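Local structure of polysaccharide deacetylase-like protein (Bacillus anthracis, 4V33) at residues F170-K178 with V217-F226. The protein is a putative zinc-binding polysaccharide deacetylase, apparently one of two needed for osmotic stability and maintenance of cell shape in the bacterium. Sequence-based numbering, arbitrary orientation.
Sequences FEAQMKYLK and VLQKLKDDTF. With EDO (1,2-ethanediol), chain G; ACT (acetate ion), chain E.
Lys178 lays CB and CG over one face of the Phe226 ring and carries its charge past it to the end of helix 211-221. CB sits over the ring centre, 3.6 Å from the Phe226 centroid in a CH-pi contact; CG anti to the backbone N (chi1 179°) and an extended chain take NZ on to two acceptors. Lys178 NZ donates 2.8 Å to Leu221 O, in the carbonyl plane and on a lone pair, and forms a salt bridge of 2.9 Å with Asp223 OD2, which it meets from above the carboxylate plane. A long, flexible lysine suits this place: its methylenes pack on the ring while its ammonium group serves a carbonyl at the helix C-terminus, where Lys222 leaves helical geometry.

The other oxygen, Asp223 OD1, accepts from Thr225 OG1, from Thr225 N in an Asx turn, and from Phe226 N, at 2.8 Å and nearly straight (176°), completing an Asx motif. A short carboxylate can thus bind the loop with one oxygen and Lys178 with the other. Phe226 also touches Leu184 of strand 183-185.

At the far end, Lys220 NZ donates to the syn lone pair of Glu171 OE2 at 2.9 Å, and a water donates to Glu171 OE1. On the buried side, where branched Val217 and Leu221 supply compact hydrocarbon, Val217 CG1 lies 3.7 Å from Phe170 CD2, and Leu221 CD1 presses on Met174 CB at 3.5 Å. The axes of segments 170-178 and 217-221, inclined at 38°, are thus joined by apolar packing with ion pairs along its more exposed side, and both Asp223 carboxylate oxygens are engaged, which would probably favour its ionised form.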
ATOM      1  N   PHE A 170       6.418 -13.934 -14.528  1.00 13.66           N
ATOM      2  CA  PHE A 170       6.417 -13.292 -13.220  1.00 12.93           C
ATOM      3  C   PHE A 170       7.663 -12.423 -13.058  1.00 12.42           C
ATOM      4  O   PHE A 170       7.575 -11.281 -12.610  1.00 13.47           O
ATOM      5  CB  PHE A 170       6.345 -14.323 -12.085  1.00 14.04           C
ATOM      6  CG  PHE A 170       6.423 -13.703 -10.722  1.00 12.54           C
ATOM      7  CD1 PHE A 170       5.367 -12.937 -10.235  1.00 13.43           C
ATOM      8  CD2 PHE A 170       7.569 -13.836  -9.946  1.00 12.73           C
ATOM      9  CE1 PHE A 170       5.437 -12.329  -8.991  1.00 15.24           C
ATOM     10  CE2 PHE A 170       7.649 -13.232  -8.683  1.00 12.91           C
ATOM     11  CZ  PHE A 170       6.580 -12.481  -8.206  1.00 13.89           C
ATOM     12  N   GLU A 171       8.818 -12.955 -13.443  1.00 12.81           N
ATOM     13  CA  GLU A 171      10.049 -12.183 -13.355  1.00 14.00           C
ATOM     14  C   GLU A 171       9.970 -10.922 -14.208  1.00 14.70           C
ATOM     15  O   GLU A 171      10.427  -9.864 -13.787  1.00 14.81           O
ATOM     16  CB  GLU A 171      11.264 -13.033 -13.743  1.00 14.69           C
ATOM     17  CG  GLU A 171      12.578 -12.268 -13.620  1.00 17.06           C
ATOM     18  CD  GLU A 171      13.800 -13.150 -13.741  1.00 23.53           C
ATOM     19  OE1 GLU A 171      13.695 -14.374 -13.514  1.00 24.58           O
ATOM     20  OE2 GLU A 171      14.879 -12.607 -14.066  1.00 24.59           O
ATOM     21  N   ALA A 172       9.390 -11.033 -15.402  1.00 13.36           N
ATOM     22  CA  ALA A 172       9.302  -9.885 -16.301  1.00 13.32           C
ATOM     23  C   ALA A 172       8.406  -8.806 -15.697  1.00 14.36           C
ATOM     24  O   ALA A 172       8.685  -7.612 -15.837  1.00 15.40           O
ATOM     25  CB  ALA A 172       8.789 -10.312 -17.673  1.00 15.71           C
ATOM     26  N   GLN A 173       7.342  -9.233 -15.024  1.00 13.63           N
ATOM     27  CA  GLN A 173       6.422  -8.308 -14.361  1.00 12.74           C
ATOM     28  C   GLN A 173       7.091  -7.613 -13.179  1.00 14.92           C
ATOM     29  O   GLN A 173       6.988  -6.388 -13.021  1.00 14.66           O
ATOM     30  CB  GLN A 173       5.154  -9.053 -13.941  1.00 12.91           C
ATOM     31  CG  GLN A 173       4.315  -9.470 -15.150  1.00 12.06           C
ATOM     32  CD  GLN A 173       3.359 -10.616 -14.852  1.00 14.02           C
ATOM     33  OE1 GLN A 173       3.041 -10.904 -13.697  1.00 14.60           O
ATOM     34  NE2 GLN A 173       2.892 -11.274 -15.903  1.00 13.53           N
ATOM     35  N   MET A 174       7.798  -8.385 -12.362  1.00 13.53           N
ATOM     36  CA  MET A 174       8.524  -7.799 -11.240  1.00 13.28           C
ATOM     37  C   MET A 174       9.650  -6.883 -11.721  1.00 15.41           C
ATOM     38  O   MET A 174       9.923  -5.846 -11.110  1.00 15.50           O
ATOM     39  CB  MET A 174       9.057  -8.884 -10.312  1.00 14.07           C
ATOM     40  CG  MET A 174       7.969  -9.716  -9.652  1.00 13.49           C
ATOM     41  SD  MET A 174       6.834  -8.788  -8.572  1.00 14.80           S
ATOM     42  CE  MET A 174       5.415  -8.581  -9.646  1.00 15.33           C
ATOM     43  N   LYS A 175      10.289  -7.251 -12.827  1.00 13.53           N
ATOM     44  CA  LYS A 175      11.342  -6.411 -13.387  1.00 14.16           C
ATOM     45  C   LYS A 175      10.757  -5.083 -13.851  1.00 14.42           C
ATOM     46  O   LYS A 175      11.412  -4.036 -13.749  1.00 16.02           O
ATOM     47  CB  LYS A 175      12.049  -7.119 -14.552  1.00 16.67           C
ATOM     48  CG  LYS A 175      13.212  -6.334 -15.136  1.00 20.87           C
ATOM     49  CD  LYS A 175      13.919  -7.131 -16.216  1.00 23.45           C
ATOM     50  CE  LYS A 175      15.194  -6.437 -16.699  1.00 27.75           C
ATOM     51  NZ  LYS A 175      14.920  -5.185 -17.457  1.00 28.85           N
ATOM     52  N   TYR A 176       9.527  -5.118 -14.358  1.00 15.01           N
ATOM     53  CA  TYR A 176       8.849  -3.878 -14.723  1.00 15.09           C
ATOM     54  C   TYR A 176       8.698  -2.970 -13.497  1.00 15.72           C
ATOM     55  O   TYR A 176       8.951  -1.766 -13.574  1.00 16.31           O
ATOM     56  CB  TYR A 176       7.492  -4.141 -15.395  1.00 14.89           C
ATOM     57  CG  TYR A 176       6.795  -2.859 -15.805  1.00 12.72           C
ATOM     58  CD1 TYR A 176       5.964  -2.193 -14.918  1.00 15.25           C
ATOM     59  CD2 TYR A 176       6.996  -2.302 -17.061  1.00 17.35           C
ATOM     60  CE1 TYR A 176       5.344  -1.003 -15.268  1.00 18.08           C
ATOM     61  CE2 TYR A 176       6.375  -1.111 -17.421  1.00 18.73           C
ATOM     62  CZ  TYR A 176       5.548  -0.475 -16.516  1.00 19.97           C
ATOM     63  OH  TYR A 176       4.929   0.711 -16.861  1.00 21.62           O
ATOM     64  N   LEU A 177       8.300  -3.546 -12.367  1.00 14.79           N
ATOM     65  CA  LEU A 177       8.182  -2.764 -11.139  1.00 14.57           C
ATOM     66  C   LEU A 177       9.538  -2.171 -10.743  1.00 15.74           C
ATOM     67  O   LEU A 177       9.640  -0.992 -10.357  1.00 17.09           O
ATOM     68  CB  LEU A 177       7.621  -3.631 -10.010  1.00 13.52           C
ATOM     69  CG  LEU A 177       6.232  -4.212 -10.262  1.00 13.90           C
ATOM     70  CD1 LEU A 177       5.752  -4.972  -9.028  1.00 13.71           C
ATOM     71  CD2 LEU A 177       5.259  -3.099 -10.613  1.00 14.89           C
ATOM     72  N   LYS A 178      10.579  -2.993 -10.836  1.00 14.89           N
ATOM     73  CA  LYS A 178      11.936  -2.581 -10.480  1.00 16.93           C
ATOM     74  C   LYS A 178      12.422  -1.445 -11.360  1.00 18.34           C
ATOM     75  O   LYS A 178      13.006  -0.476 -10.868  1.00 21.51           O
ATOM     76  CB  LYS A 178      12.901  -3.765 -10.595  1.00 16.16           C
ATOM     77  CG  LYS A 178      14.358  -3.447 -10.266  1.00 19.14           C
ATOM     78  CD  LYS A 178      15.208  -4.712 -10.302  1.00 20.13           C
ATOM     79  CE  LYS A 178      16.670  -4.398  -9.980  1.00 21.36           C
ATOM     80  NZ  LYS A 178      17.509  -5.633  -9.931  1.00 23.37           N
ATOM     81  N   VAL A 217      12.574 -15.620  -7.434  1.00 17.08           N
ATOM     82  CA  VAL A 217      12.635 -14.529  -8.408  1.00 14.91           C
ATOM     83  C   VAL A 217      12.839 -13.200  -7.686  1.00 15.49           C
ATOM     84  O   VAL A 217      13.651 -12.367  -8.096  1.00 17.66           O
ATOM     85  CB  VAL A 217      11.357 -14.474  -9.265  1.00 15.82           C
ATOM     86  CG1 VAL A 217      11.240 -13.137  -9.984  1.00 16.37           C
ATOM     87  CG2 VAL A 217      11.329 -15.637 -10.263  1.00 18.59           C
ATOM     88  N   LEU A 218      12.104 -13.001  -6.597  1.00 17.04           N
ATOM     89  CA  LEU A 218      12.264 -11.777  -5.818  1.00 17.64           C
ATOM     90  C   LEU A 218      13.659 -11.652  -5.182  1.00 17.24           C
ATOM     91  O   LEU A 218      14.234 -10.555  -5.134  1.00 17.72           O
ATOM     92  CB  LEU A 218      11.148 -11.651  -4.776  1.00 15.11           C
ATOM     93  CG  LEU A 218       9.748 -11.449  -5.366  1.00 15.32           C
ATOM     94  CD1 LEU A 218       8.700 -11.446  -4.246  1.00 16.82           C
ATOM     95  CD2 LEU A 218       9.682 -10.158  -6.184  1.00 17.85           C
ATOM     96  N   GLN A 219      14.215 -12.768  -4.716  1.00 17.06           N
ATOM     97  CA  GLN A 219      15.583 -12.766  -4.200  1.00 18.28           C
ATOM     98  C   GLN A 219      16.586 -12.363  -5.282  1.00 20.81           C
ATOM     99  O   GLN A 219      17.543 -11.634  -5.018  1.00 22.68           O
ATOM    100  CB  GLN A 219      15.967 -14.143  -3.668  1.00 23.24           C
ATOM    101  CG  GLN A 219      15.314 -14.516  -2.359  1.00 22.20           C
ATOM    102  CD  GLN A 219      15.792 -15.860  -1.864  1.00 25.47           C
ATOM    103  OE1 GLN A 219      15.611 -16.875  -2.535  1.00 28.90           O
ATOM    104  NE2 GLN A 219      16.431 -15.873  -0.704  1.00 28.54           N
ATOM    105  N   LYS A 220      16.359 -12.848  -6.498  1.00 20.89           N
ATOM    106  CA  LYS A 220      17.241 -12.530  -7.613  1.00 22.24           C
ATOM    107  C   LYS A 220      17.203 -11.038  -7.940  1.00 21.69           C
ATOM    108  O   LYS A 220      18.247 -10.409  -8.118  1.00 23.05           O
ATOM    109  CB  LYS A 220      16.856 -13.347  -8.846  1.00 22.67           C
ATOM    110  CG  LYS A 220      17.662 -13.000 -10.088  1.00 25.62           C
ATOM    111  CD  LYS A 220      17.160 -13.755 -11.307  1.00 26.86           C
ATOM    112  CE  LYS A 220      17.885 -13.289 -12.569  1.00 33.39           C
ATOM    113  NZ  LYS A 220      17.378 -13.980 -13.786  1.00 35.86           N
ATOM    114  N   LEU A 221      15.998 -10.479  -8.014  1.00 19.48           N
ATOM    115  CA  LEU A 221      15.836  -9.086  -8.421  1.00 19.85           C
ATOM    116  C   LEU A 221      16.255  -8.108  -7.330  1.00 19.56           C
ATOM    117  O   LEU A 221      16.605  -6.959  -7.610  1.00 20.01           O
ATOM    118  CB  LEU A 221      14.390  -8.817  -8.854  1.00 17.23           C
ATOM    119  CG  LEU A 221      13.969  -9.540 -10.138  1.00 20.92           C
ATOM    120  CD1 LEU A 221      12.504  -9.278 -10.463  1.00 19.55           C
ATOM    121  CD2 LEU A 221      14.860  -9.130 -11.297  1.00 26.19           C
ATOM    122  N   LYS A 222      16.210  -8.572  -6.086  1.00 22.30           N
ATOM    123  CA  LYS A 222      16.616  -7.756  -4.951  1.00 21.71           C
ATOM    124  C   LYS A 222      18.070  -7.327  -5.088  1.00 25.92           C
ATOM    125  O   LYS A 222      18.942  -8.142  -5.392  1.00 25.40           O
ATOM    126  CB  LYS A 222      16.404  -8.525  -3.644  1.00 24.45           C
ATOM    127  CG  LYS A 222      16.838  -7.769  -2.391  1.00 24.07           C
ATOM    128  CD  LYS A 222      16.416  -8.537  -1.141  1.00 32.19           C
ATOM    129  CE  LYS A 222      16.945  -7.887   0.129  1.00 42.39           C
ATOM    130  NZ  LYS A 222      16.370  -6.533   0.347  1.00 46.58           N
ATOM    131  N   ASP A 223      18.320  -6.037  -4.880  1.00 24.71           N
ATOM    132  CA  ASP A 223      19.685  -5.507  -4.878  1.00 25.32           C
ATOM    133  C   ASP A 223      19.767  -4.227  -4.045  1.00 24.45           C
ATOM    134  O   ASP A 223      18.865  -3.950  -3.254  1.00 28.78           O
ATOM    135  CB  ASP A 223      20.220  -5.301  -6.304  1.00 29.03           C
ATOM    136  CG  ASP A 223      19.434  -4.267  -7.104  1.00 28.82           C
ATOM    137  OD1 ASP A 223      18.727  -3.419  -6.517  1.00 32.36           O
ATOM    138  OD2 ASP A 223      19.550  -4.290  -8.346  1.00 34.82           O
ATOM    139  N   ASP A 224      20.832  -3.446  -4.226  1.00 28.22           N
ATOM    140  CA  ASP A 224      21.026  -2.246  -3.414  1.00 28.89           C
ATOM    141  C   ASP A 224      19.920  -1.200  -3.562  1.00 31.77           C
ATOM    142  O   ASP A 224      19.705  -0.390  -2.661  1.00 39.57           O
ATOM    143  CB  ASP A 224      22.387  -1.606  -3.698  1.00 32.89           C
ATOM    144  CG  ASP A 224      23.544  -2.509  -3.324  1.00 44.27           C
ATOM    145  OD1 ASP A 224      23.306  -3.535  -2.653  1.00 50.57           O
ATOM    146  OD2 ASP A 224      24.695  -2.187  -3.694  1.00 50.25           O
ATOM    147  N   THR A 225      19.223  -1.217  -4.692  1.00 30.39           N
ATOM    148  CA  THR A 225      18.156  -0.252  -4.940  1.00 29.10           C
ATOM    149  C   THR A 225      16.761  -0.855  -4.757  1.00 32.49           C
ATOM    150  O   THR A 225      15.880  -0.243  -4.147  1.00 37.86           O
ATOM    151  CB  THR A 225      18.277   0.360  -6.352  1.00 33.24           C
ATOM    152  OG1 THR A 225      18.284  -0.686  -7.332  1.00 46.20           O
ATOM    153  CG2 THR A 225      19.566   1.161  -6.475  1.00 35.44           C
ATOM    154  N   PHE A 226      16.573  -2.064  -5.272  1.00 25.44           N
ATOM    155  CA  PHE A 226      15.262  -2.715  -5.275  1.00 21.19           C
ATOM    156  C   PHE A 226      15.093  -3.620  -4.052  1.00 21.35           C
ATOM    157  O   PHE A 226      15.818  -4.602  -3.899  1.00 22.09           O
ATOM    158  CB  PHE A 226      15.116  -3.519  -6.571  1.00 21.22           C
ATOM    159  CG  PHE A 226      13.738  -4.077  -6.811  1.00 19.22           C
ATOM    160  CD1 PHE A 226      12.644  -3.240  -6.967  1.00 20.15           C
ATOM    161  CD2 PHE A 226      13.548  -5.446  -6.939  1.00 20.27           C
ATOM    162  CE1 PHE A 226      11.371  -3.766  -7.206  1.00 18.77           C
ATOM    163  CE2 PHE A 226      12.286  -5.975  -7.184  1.00 18.97           C
ATOM    164  CZ  PHE A 226      11.198  -5.131  -7.324  1.00 20.18           C
TER
HETATM  165  C1  EDO G1365      11.852  -0.466  -4.381  1.00 26.39           C
HETATM  166  O1  EDO G1365      12.760  -0.798  -3.328  1.00 24.03           O
HETATM  167  C2  EDO G1365      10.845  -1.600  -4.574  1.00 26.27           C
HETATM  168  O2  EDO G1365      10.121  -1.818  -3.367  1.00 26.59           O
HETATM  169  C   ACT E1363       4.688   3.499 -14.760  1.00 33.64           C
HETATM  170  O   ACT E1363       4.334   2.303 -14.710  1.00 24.73           O
HETATM  171  OXT ACT E1363       4.492   4.163 -13.721  1.00 36.12           O
HETATM  172  CH3 ACT E1363       5.305   4.097 -15.990  1.00 39.14           C
HETATM  173  O   HOH W   1      15.999 -16.082 -13.422  1.00 49.77           O